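Local coordinates for protein YgiW (Escherichia coli, PDB 1NNX), which is a periplasmic protein of unknown function that adopts a bacterial OB fold (BOF), at residues Gly44-Arg49 with Tyr55-Ala60; Glu89-Trp94 with Glu98-Gln103. One frame throughout, in Å; residues are numbered along the deposited sequence. Where two conformers were deposited one is given.

Contact 1: residues Gly44-Arg49 with Tyr55-Ala60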
ATOM      1  N   GLY A  44       0.279  -4.615   7.276  1.00 12.24           N
ATOM      2  CA  GLY A  44      -1.041  -5.141   7.506  1.00 13.03           C
ATOM      3  C   GLY A  44      -1.219  -6.391   6.708  1.00 12.36           C
ATOM      4  O   GLY A  44      -0.285  -7.163   6.535  1.00 14.24           O
ATOM      5  N   ASN A  45      -2.438  -6.605   6.290  1.00 12.44           N
ATOM      6  CA  ASN A  45      -2.780  -7.819   5.563  1.00 13.84           C
ATOM      7  C   ASN A  45      -3.536  -7.538   4.282  1.00 12.94           C
ATOM      8  O   ASN A  45      -4.404  -6.620   4.217  1.00 13.52           O
ATOM      9  CB  ASN A  45      -3.658  -8.686   6.483  1.00 14.27           C
ATOM     10  CG  ASN A  45      -2.923  -9.053   7.817  1.00 17.13           C
ATOM     11  OD1 ASN A  45      -2.941  -8.265   8.741  1.00 27.88           O
ATOM     12  ND2 ASN A  45      -2.259 -10.151   7.861  1.00 23.54           N
ATOM     13  N   ILE A  46      -3.208  -8.322   3.251  1.00 12.59           N
ATOM     14  CA  ILE A  46      -3.954  -8.251   1.979  1.00 14.10           C
ATOM     15  C   ILE A  46      -5.122  -9.250   2.212  1.00 13.54           C
ATOM     16  O   ILE A  46      -4.869 -10.461   2.402  1.00 13.71           O
ATOM     17  CB  ILE A  46      -3.099  -8.707   0.797  1.00 14.45           C
ATOM     18  CG1 ILE A  46      -1.978  -7.648   0.503  0.75 18.87           C
ATOM     19  CG2 ILE A  46      -3.961  -8.599  -0.511  1.00 15.27           C
ATOM     20  CD1 ILE A  46      -2.378  -6.256   0.034  0.75 20.74           C
ATOM     21  N   VAL A  47      -6.348  -8.756   2.217  1.00 12.48           N
ATOM     22  CA  VAL A  47      -7.506  -9.600   2.543  1.00 15.60           C
ATOM     23  C   VAL A  47      -8.429  -9.971   1.409  1.00 15.15           C
ATOM     24  O   VAL A  47      -9.245 -10.855   1.625  1.00 15.51           O
ATOM     25  CB  VAL A  47      -8.319  -8.976   3.709  1.00 15.69           C
ATOM     26  CG1 VAL A  47      -7.399  -8.794   4.921  1.00 15.41           C
ATOM     27  CG2 VAL A  47      -8.896  -7.612   3.347  1.00 16.34           C
ATOM     28  N   GLU A  48      -8.300  -9.353   0.231  1.00 13.50           N
ATOM     29  CA  GLU A  48      -9.179  -9.692  -0.908  1.00 15.35           C
ATOM     30  C   GLU A  48      -8.594  -9.111  -2.166  1.00 15.20           C
ATOM     31  O   GLU A  48      -7.913  -8.054  -2.162  1.00 16.64           O
ATOM     32  CB  GLU A  48     -10.577  -9.126  -0.625  1.00 21.19           C
ATOM     33  CG  GLU A  48     -11.633  -9.414  -1.669  1.00 29.38           C
ATOM     34  CD  GLU A  48     -13.004  -8.849  -1.293  1.00 37.69           C
ATOM     35  OE1 GLU A  48     -13.106  -7.656  -0.895  1.00 39.03           O
ATOM     36  OE2 GLU A  48     -13.988  -9.604  -1.441  1.00 46.07           O
ATOM     37  N   ARG A  49      -8.805  -9.827  -3.275  1.00 15.04           N
ATOM     38  CA  ARG A  49      -8.404  -9.302  -4.564  1.00 17.85           C
ATOM     39  C   ARG A  49      -9.708  -8.759  -5.169  1.00 20.63           C
ATOM     40  O   ARG A  49     -10.725  -9.477  -5.233  1.00 22.40           O
ATOM     41  CB  ARG A  49      -7.839 -10.436  -5.436  1.00 18.79           C
ATOM     42  CG  ARG A  49      -7.436  -9.942  -6.819  1.00 23.00           C
ATOM     43  CD  ARG A  49      -6.651 -11.016  -7.530  1.00 25.32           C
ATOM     44  NE  ARG A  49      -5.978 -10.487  -8.711  1.00 28.47           N
ATOM     45  CZ  ARG A  49      -5.123 -11.196  -9.438  1.00 30.23           C
ATOM     46  NH1 ARG A  49      -4.865 -12.434  -9.110  1.00 34.51           N
ATOM     47  NH2 ARG A  49      -4.498 -10.653 -10.467  1.00 32.21           N
ATOM     48  N   TYR A  55      -6.255  -4.787  -4.912  1.00 14.15           N
ATOM     49  CA  TYR A  55      -6.459  -5.553  -3.691  1.00 14.51           C
ATOM     50  C   TYR A  55      -6.888  -4.723  -2.536  1.00 14.12           C
ATOM     51  O   TYR A  55      -6.657  -3.528  -2.550  1.00 15.37           O
ATOM     52  CB  TYR A  55      -5.158  -6.278  -3.306  1.00 15.23           C
ATOM     53  CG  TYR A  55      -4.566  -7.216  -4.355  1.00 11.70           C
ATOM     54  CD1 TYR A  55      -4.785  -8.596  -4.271  1.00 12.68           C
ATOM     55  CD2 TYR A  55      -3.839  -6.704  -5.417  1.00 14.89           C
ATOM     56  CE1 TYR A  55      -4.259  -9.479  -5.265  1.00 15.72           C
ATOM     57  CE2 TYR A  55      -3.303  -7.564  -6.419  1.00 15.84           C
ATOM     58  CZ  TYR A  55      -3.527  -8.939  -6.324  1.00 17.88           C
ATOM     59  OH  TYR A  55      -3.038  -9.769  -7.328  1.00 19.58           O
ATOM     60  N   VAL A  56      -7.496  -5.360  -1.544  1.00 14.45           N
ATOM     61  CA  VAL A  56      -7.858  -4.629  -0.316  1.00 14.47           C
ATOM     62  C   VAL A  56      -6.808  -4.924   0.767  1.00 12.76           C
ATOM     63  O   VAL A  56      -6.493  -6.084   1.047  1.00 14.56           O
ATOM     64  CB  VAL A  56      -9.226  -5.063   0.227  1.00 14.45           C
ATOM     65  CG1 VAL A  56      -9.603  -4.244   1.516  1.00 19.40           C
ATOM     66  CG2 VAL A  56     -10.332  -4.727  -0.870  1.00 20.46           C
ATOM     67  N   PHE A  57      -6.241  -3.858   1.320  1.00 13.07           N
ATOM     68  CA  PHE A  57      -5.220  -3.953   2.367  1.00 11.18           C
ATOM     69  C   PHE A  57      -5.846  -3.442   3.673  1.00 14.25           C
ATOM     70  O   PHE A  57      -6.434  -2.386   3.702  1.00 14.80           O
ATOM     71  CB  PHE A  57      -4.048  -3.081   1.942  1.00 12.77           C
ATOM     72  CG  PHE A  57      -2.927  -3.098   2.924  1.00 14.53           C
ATOM     73  CD1 PHE A  57      -1.962  -4.083   2.935  1.00 16.50           C
ATOM     74  CD2 PHE A  57      -2.833  -2.056   3.840  1.00 16.27           C
ATOM     75  CE1 PHE A  57      -0.873  -4.014   3.849  1.00 19.06           C
ATOM     76  CE2 PHE A  57      -1.755  -2.000   4.736  1.00 20.51           C
ATOM     77  CZ  PHE A  57      -0.793  -2.985   4.711  1.00 16.70           C
ATOM     78  N   LYS A  58      -5.659  -4.202   4.742  1.00 13.29           N
ATOM     79  CA  LYS A  58      -6.238  -3.847   6.051  1.00 11.93           C
ATOM     80  C   LYS A  58      -5.200  -3.837   7.153  1.00 15.89           C
ATOM     81  O   LYS A  58      -4.328  -4.665   7.218  1.00 15.66           O
ATOM     82  CB  LYS A  58      -7.337  -4.858   6.359  1.00 18.26           C
ATOM     83  CG  LYS A  58      -8.103  -4.678   7.661  1.00 23.27           C
ATOM     84  CD  LYS A  58      -9.032  -5.857   7.821  1.00 27.66           C
ATOM     85  CE  LYS A  58      -9.941  -5.762   9.021  1.00 35.70           C
ATOM     86  NZ  LYS A  58     -10.967  -6.845   8.963  1.00 37.79           N
ATOM     87  N   ASP A  59      -5.305  -2.824   7.986  1.00 14.75           N
ATOM     88  CA  ASP A  59      -4.478  -2.773   9.230  1.00 16.12           C
ATOM     89  C   ASP A  59      -5.492  -2.468  10.326  1.00 16.83           C
ATOM     90  O   ASP A  59      -6.700  -2.372  10.115  1.00 18.35           O
ATOM     91  CB  ASP A  59      -3.259  -1.831   9.210  1.00 16.80           C
ATOM     92  CG  ASP A  59      -3.560  -0.366   9.300  1.00 19.79           C
ATOM     93  OD1 ASP A  59      -4.735   0.020   9.445  1.00 19.72           O
ATOM     94  OD2 ASP A  59      -2.567   0.414   9.243  1.00 19.62           O
ATOM     95  N   ALA A  60      -5.002  -2.361  11.569  1.00 18.15           N
ATOM     96  CA  ALA A  60      -5.944  -2.091  12.641  1.00 20.77           C
ATOM     97  C   ALA A  60      -6.770  -0.796  12.543  1.00 19.75           C
ATOM     98  O   ALA A  60      -7.801  -0.670  13.210  1.00 23.61           O
ATOM     99  CB  ALA A  60      -5.178  -2.077  13.948  1.00 22.33           C
TER
HETATM  100  O   HOH W   1      -4.802  -6.703   9.215  1.00 36.21           O

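Contact 2: residues Glu89-Trp94 with Glu98-Gln103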
ATOM      1  N   GLU A  89       3.399   4.697  -3.380  1.00 15.36           N
ATOM      2  CA  GLU A  89       2.875   6.078  -3.347  1.00 13.21           C
ATOM      3  C   GLU A  89       1.412   6.170  -3.163  1.00 14.64           C
ATOM      4  O   GLU A  89       0.652   5.398  -3.744  1.00 16.13           O
ATOM      5  CB  GLU A  89       3.154   6.805  -4.659  1.00 18.08           C
ATOM      6  CG  GLU A  89       4.615   6.841  -5.062  1.00 19.87           C
ATOM      7  CD  GLU A  89       5.051   5.671  -5.871  1.00 23.27           C
ATOM      8  OE1 GLU A  89       4.211   4.814  -6.216  1.00 23.42           O
ATOM      9  OE2 GLU A  89       6.256   5.625  -6.168  1.00 26.95           O
ATOM     10  N   VAL A  90       1.009   7.135  -2.340  1.00 14.32           N
ATOM     11  CA  VAL A  90      -0.422   7.423  -2.184  1.00 15.46           C
ATOM     12  C   VAL A  90      -0.839   8.036  -3.539  1.00 17.24           C
ATOM     13  O   VAL A  90      -0.181   8.947  -4.039  1.00 20.07           O
ATOM     14  CB  VAL A  90      -0.653   8.475  -1.027  1.00 15.95           C
ATOM     15  CG1 VAL A  90      -2.132   9.022  -1.086  1.00 19.05           C
ATOM     16  CG2 VAL A  90      -0.480   7.798   0.298  1.00 17.33           C
ATOM     17  N   ASP A  91      -1.875   7.483  -4.171  1.00 15.86           N
ATOM     18  CA  ASP A  91      -2.411   7.960  -5.467  1.00 18.26           C
ATOM     19  C   ASP A  91      -3.813   8.409  -5.110  1.00 17.28           C
ATOM     20  O   ASP A  91      -4.716   7.593  -4.919  1.00 18.42           O
ATOM     21  CB  ASP A  91      -2.520   6.769  -6.440  1.00 19.39           C
ATOM     22  CG  ASP A  91      -2.654   7.186  -7.874  1.00 35.34           C
ATOM     23  OD1 ASP A  91      -2.709   8.401  -8.129  1.00 39.07           O
ATOM     24  OD2 ASP A  91      -2.688   6.286  -8.750  1.00 43.62           O
ATOM     25  N   LYS A  92      -4.012   9.717  -5.084  1.00 19.05           N
ATOM     26  CA  LYS A  92      -5.289  10.260  -4.660  1.00 19.53           C
ATOM     27  C   LYS A  92      -5.826  11.125  -5.725  1.00 22.12           C
ATOM     28  O   LYS A  92      -5.148  12.013  -6.219  1.00 26.15           O
ATOM     29  CB  LYS A  92      -5.093  11.100  -3.402  1.00 23.34           C
ATOM     30  CG  LYS A  92      -6.384  11.562  -2.731  1.00 30.42           C
ATOM     31  CD  LYS A  92      -6.091  12.636  -1.688  1.00 35.81           C
ATOM     32  CE  LYS A  92      -6.192  12.107  -0.274  1.00 37.55           C
ATOM     33  NZ  LYS A  92      -5.860  13.200   0.744  1.00 33.97           N
ATOM     34  N   ASP A  93      -7.077  10.842  -6.068  1.00 24.63           N
ATOM     35  CA  ASP A  93      -7.820  11.593  -7.088  1.00 27.02           C
ATOM     36  C   ASP A  93      -9.111  12.074  -6.472  1.00 26.09           C
ATOM     37  O   ASP A  93      -9.397  11.775  -5.366  1.00 24.73           O
ATOM     38  CB  ASP A  93      -8.125  10.676  -8.260  1.00 33.86           C
ATOM     39  CG  ASP A  93      -6.949  10.523  -9.176  1.00 41.37           C
ATOM     40  OD1 ASP A  93      -5.801  10.594  -8.678  1.00 53.09           O
ATOM     41  OD2 ASP A  93      -7.161  10.327 -10.389  1.00 50.12           O
ATOM     42  N   TRP A  94      -9.935  12.776  -7.256  1.00 27.97           N
ATOM     43  CA  TRP A  94     -11.201  13.265  -6.726  1.00 30.50           C
ATOM     44  C   TRP A  94     -12.115  12.158  -6.224  1.00 23.87           C
ATOM     45  O   TRP A  94     -12.856  12.343  -5.261  1.00 27.74           O
ATOM     46  CB  TRP A  94     -11.943  14.083  -7.799  1.00 29.10           C
ATOM     47  CG  TRP A  94     -12.416  13.274  -8.965  1.00 26.79           C
ATOM     48  CD1 TRP A  94     -11.695  12.838 -10.026  1.00 24.18           C
ATOM     49  CD2 TRP A  94     -13.717  12.710  -9.119  1.00 20.31           C
ATOM     50  NE1 TRP A  94     -12.457  12.024 -10.835  1.00 29.59           N
ATOM     51  CE2 TRP A  94     -13.705  11.927 -10.288  1.00 20.61           C
ATOM     52  CE3 TRP A  94     -14.878  12.783  -8.366  1.00 24.09           C
ATOM     53  CZ2 TRP A  94     -14.826  11.219 -10.712  1.00 25.20           C
ATOM     54  CZ3 TRP A  94     -15.990  12.094  -8.787  1.00 21.47           C
ATOM     55  CH2 TRP A  94     -15.957  11.324  -9.931  1.00 21.75           C
ATOM     56  N   GLU A  98      -5.617   5.252  -3.314  1.00 16.95           N
ATOM     57  CA  GLU A  98      -5.123   3.883  -3.397  1.00 16.13           C
ATOM     58  C   GLU A  98      -3.608   4.034  -3.165  1.00 18.18           C
ATOM     59  O   GLU A  98      -3.034   5.122  -3.150  1.00 18.86           O
ATOM     60  CB  GLU A  98      -5.111   3.310  -4.847  0.70 19.33           C
ATOM     61  CG  GLU A  98      -4.033   3.890  -5.903  0.70 33.22           C
ATOM     62  CD  GLU A  98      -4.283   3.374  -7.331  0.70 38.29           C
ATOM     63  OE1 GLU A  98      -3.471   3.677  -8.232  0.70 40.24           O
ATOM     64  OE2 GLU A  98      -5.299   2.666  -7.541  0.70 31.75           O
ATOM     65  N   ILE A  99      -2.968   2.932  -2.906  1.00 13.24           N
ATOM     66  CA  ILE A  99      -1.511   2.921  -2.827  1.00 13.34           C
ATOM     67  C   ILE A  99      -0.966   2.213  -4.074  1.00 13.31           C
ATOM     68  O   ILE A  99      -1.415   1.088  -4.378  1.00 16.14           O
ATOM     69  CB  ILE A  99      -0.985   2.114  -1.610  1.00 15.06           C
ATOM     70  CG1 ILE A  99      -1.608   2.618  -0.305  1.00 18.49           C
ATOM     71  CG2 ILE A  99       0.583   2.225  -1.557  1.00 15.35           C
ATOM     72  CD1 ILE A  99      -1.326   4.110  -0.110  1.00 16.14           C
ATOM     73  N   ASP A 100      -0.035   2.839  -4.794  1.00 14.43           N
ATOM     74  CA  ASP A 100       0.587   2.147  -5.979  1.00 15.23           C
ATOM     75  C   ASP A 100       1.790   1.481  -5.372  1.00 14.30           C
ATOM     76  O   ASP A 100       2.746   2.162  -5.019  1.00 15.54           O
ATOM     77  CB  ASP A 100       0.891   3.326  -6.923  0.60 18.13           C
ATOM     78  CG  ASP A 100      -0.399   4.000  -7.487  0.60 26.62           C
ATOM     79  OD1 ASP A 100      -1.450   3.331  -7.591  0.60 29.69           O
ATOM     80  OD2 ASP A 100      -0.298   5.188  -7.837  0.60 36.22           O
ATOM     81  N   VAL A 101       1.752   0.160  -5.272  1.00 13.01           N
ATOM     82  CA  VAL A 101       2.799  -0.553  -4.559  1.00 13.24           C
ATOM     83  C   VAL A 101       4.074  -0.815  -5.337  1.00 14.25           C
ATOM     84  O   VAL A 101       4.030  -1.426  -6.442  1.00 16.86           O
ATOM     85  CB  VAL A 101       2.209  -1.879  -3.999  1.00 14.24           C
ATOM     86  CG1 VAL A 101       3.300  -2.664  -3.295  1.00 15.55           C
ATOM     87  CG2 VAL A 101       0.982  -1.569  -3.060  1.00 14.32           C
ATOM     88  N   LYS A 102       5.207  -0.398  -4.776  1.00 12.06           N
ATOM     89  CA  LYS A 102       6.509  -0.694  -5.434  1.00 14.20           C
ATOM     90  C   LYS A 102       7.150  -1.948  -4.880  1.00 16.13           C
ATOM     91  O   LYS A 102       7.949  -2.594  -5.552  1.00 14.66           O
ATOM     92  CB  LYS A 102       7.504   0.450  -5.207  1.00 15.31           C
ATOM     93  CG  LYS A 102       7.240   1.671  -6.019  1.00 18.29           C
ATOM     94  CD  LYS A 102       7.556   1.373  -7.539  1.00 23.03           C
ATOM     95  CE  LYS A 102       7.584   2.634  -8.380  1.00 29.61           C
ATOM     96  NZ  LYS A 102       7.753   2.284  -9.866  1.00 31.34           N
ATOM     97  N   GLN A 103       6.821  -2.317  -3.648  1.00 12.84           N
ATOM     98  CA  GLN A 103       7.433  -3.435  -2.988  1.00 14.33           C
ATOM     99  C   GLN A 103       6.523  -4.029  -1.939  1.00 14.76           C
ATOM    100  O   GLN A 103       5.868  -3.309  -1.178  1.00 13.41           O
ATOM    101  CB  GLN A 103       8.852  -3.233  -2.438  0.70 18.59           C
ATOM    102  CG  GLN A 103       9.453  -4.434  -1.610  0.70 20.72           C
ATOM    103  CD  GLN A 103      10.940  -4.430  -1.467  0.70 34.20           C
ATOM    104  OE1 GLN A 103      11.617  -3.489  -1.825  0.70 31.05           O
ATOM    105  NE2 GLN A 103      11.465  -5.526  -0.937  0.70 32.94           N
TER

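Contact 1: residues Gly44-Arg49 with Tyr55-Ala60
Asn45 and Lys58 form an antiparallel hydrogen-bonded pair, with Asn45 N to Lys58 O at 2.9 Å and Lys58 N to Asn45 O at 2.8 Å. Lys58 O also accepts a hydrogen bond from a water that donates to Asn45 OD1 as well, so this carbonyl is held twice. Farther along, Val56 takes both remaining backbone bonds: Val47 N donates to its O at 2.9 Å, while its own N reaches Glu48 O at 2.8 Å. Two residues thus face one, consistent with a beta bulge in this hairpin of the OB fold, where strand 38-51 turns back into strand 54-59. Beyond the bulge, Arg49 and Tyr55 run side by side. With CG anti to the backbone N (chi1 178°), the extended arginine passes along the ring, its CG 3.6 Å from Tyr55 CE1. The tyrosine hydroxyl then lies over the centre of one guanidinium face, OH to Arg49 CZ 3.3 Å, the guanidinium and the Tyr55 ring being 24° from parallel. Trp73 meets the Tyr55 ring edge-to-face. On this same face of the sheet Ile46, in one of its two conformers, brings CD1 to the edge of the Phe57 ring, and Gly44 N approaches Phe57 CZ to 3.2 Å.

Contact 2: residues Glu89-Trp94 with Glu98-Gln103
Asp91 and Glu98 lie side by side, pointing the same way, and Asp100 slants across toward Asp91, so three acids crowd one face of the beta hairpin made by strands 84-93 and 96-106, the last two strands of this OB fold. The carboxylates do not lie flat against one another: the plane of Asp91 is turned 61° from that of Glu98 and 71° from that of Asp100. In one pair of conformers, Asp91 OD2 is 2.8 Å from Glu98 OE1 and equally near Asp100 OD2. Asp36 OD2 lies close to Asp91 OD1 and adds another like charge. Glu98 and Asp100 each have two conformers, however, and their facing oxygens here are implausibly close, so the detail of this cluster is doubtful. Glu89 sits at the other end of the same face. A bend at chi2 (88°) folds its carboxylate back over the neighbouring strand, setting OE1 3.7 Å from Asp100 CB, while OE2 faces the aliphatic part of Lys102, 4.0 Å from its CE. The lysine nitrogen, 5.2 Å from Glu89 OE2, makes no salt bridge with it; Lys102 and Gln103 belong to a classic beta bulge at which the strand turns a corner. On the opposite face Val90 and Ile99 are buried, Val90 CG2 meeting Ile99 CD1 at 3.8 Å, and Val40 of strand 38-51 touches both side chains. Backbone bonds flank this pair in both directions, Asp100 N to Glu89 O on one side and Asp91 N to Glu98 O on the other. Glu89 O also receives a CA-H...O contact from Ile99 CA at 3.4 Å.

In the fold
Contacts 1 and 2 are two antiparallel hairpins of one sheet, following each other along the chain, their centres 14 Å apart on opposite sides of the chain's centre. Strand 38-51 links them: it forms half of contact 1 and also bonds through its backbone to strand 84-93 of contact 2. Both are partly buried, turning some apolar side chains inward: Ile46, Tyr55 and Phe57 in contact 1, where Arg49 is the exposed end of that face, and Val90 and Ile99 in contact 2. Contact 1 buries more surface between its segments, and its buried packing is largely aromatic, Phe57 reaching Val84 and Ile86. Polar chemistry also diverges: a guanidinium rests against a tyrosine hydroxyl in contact 1, whereas acidic groups gather in contact 2.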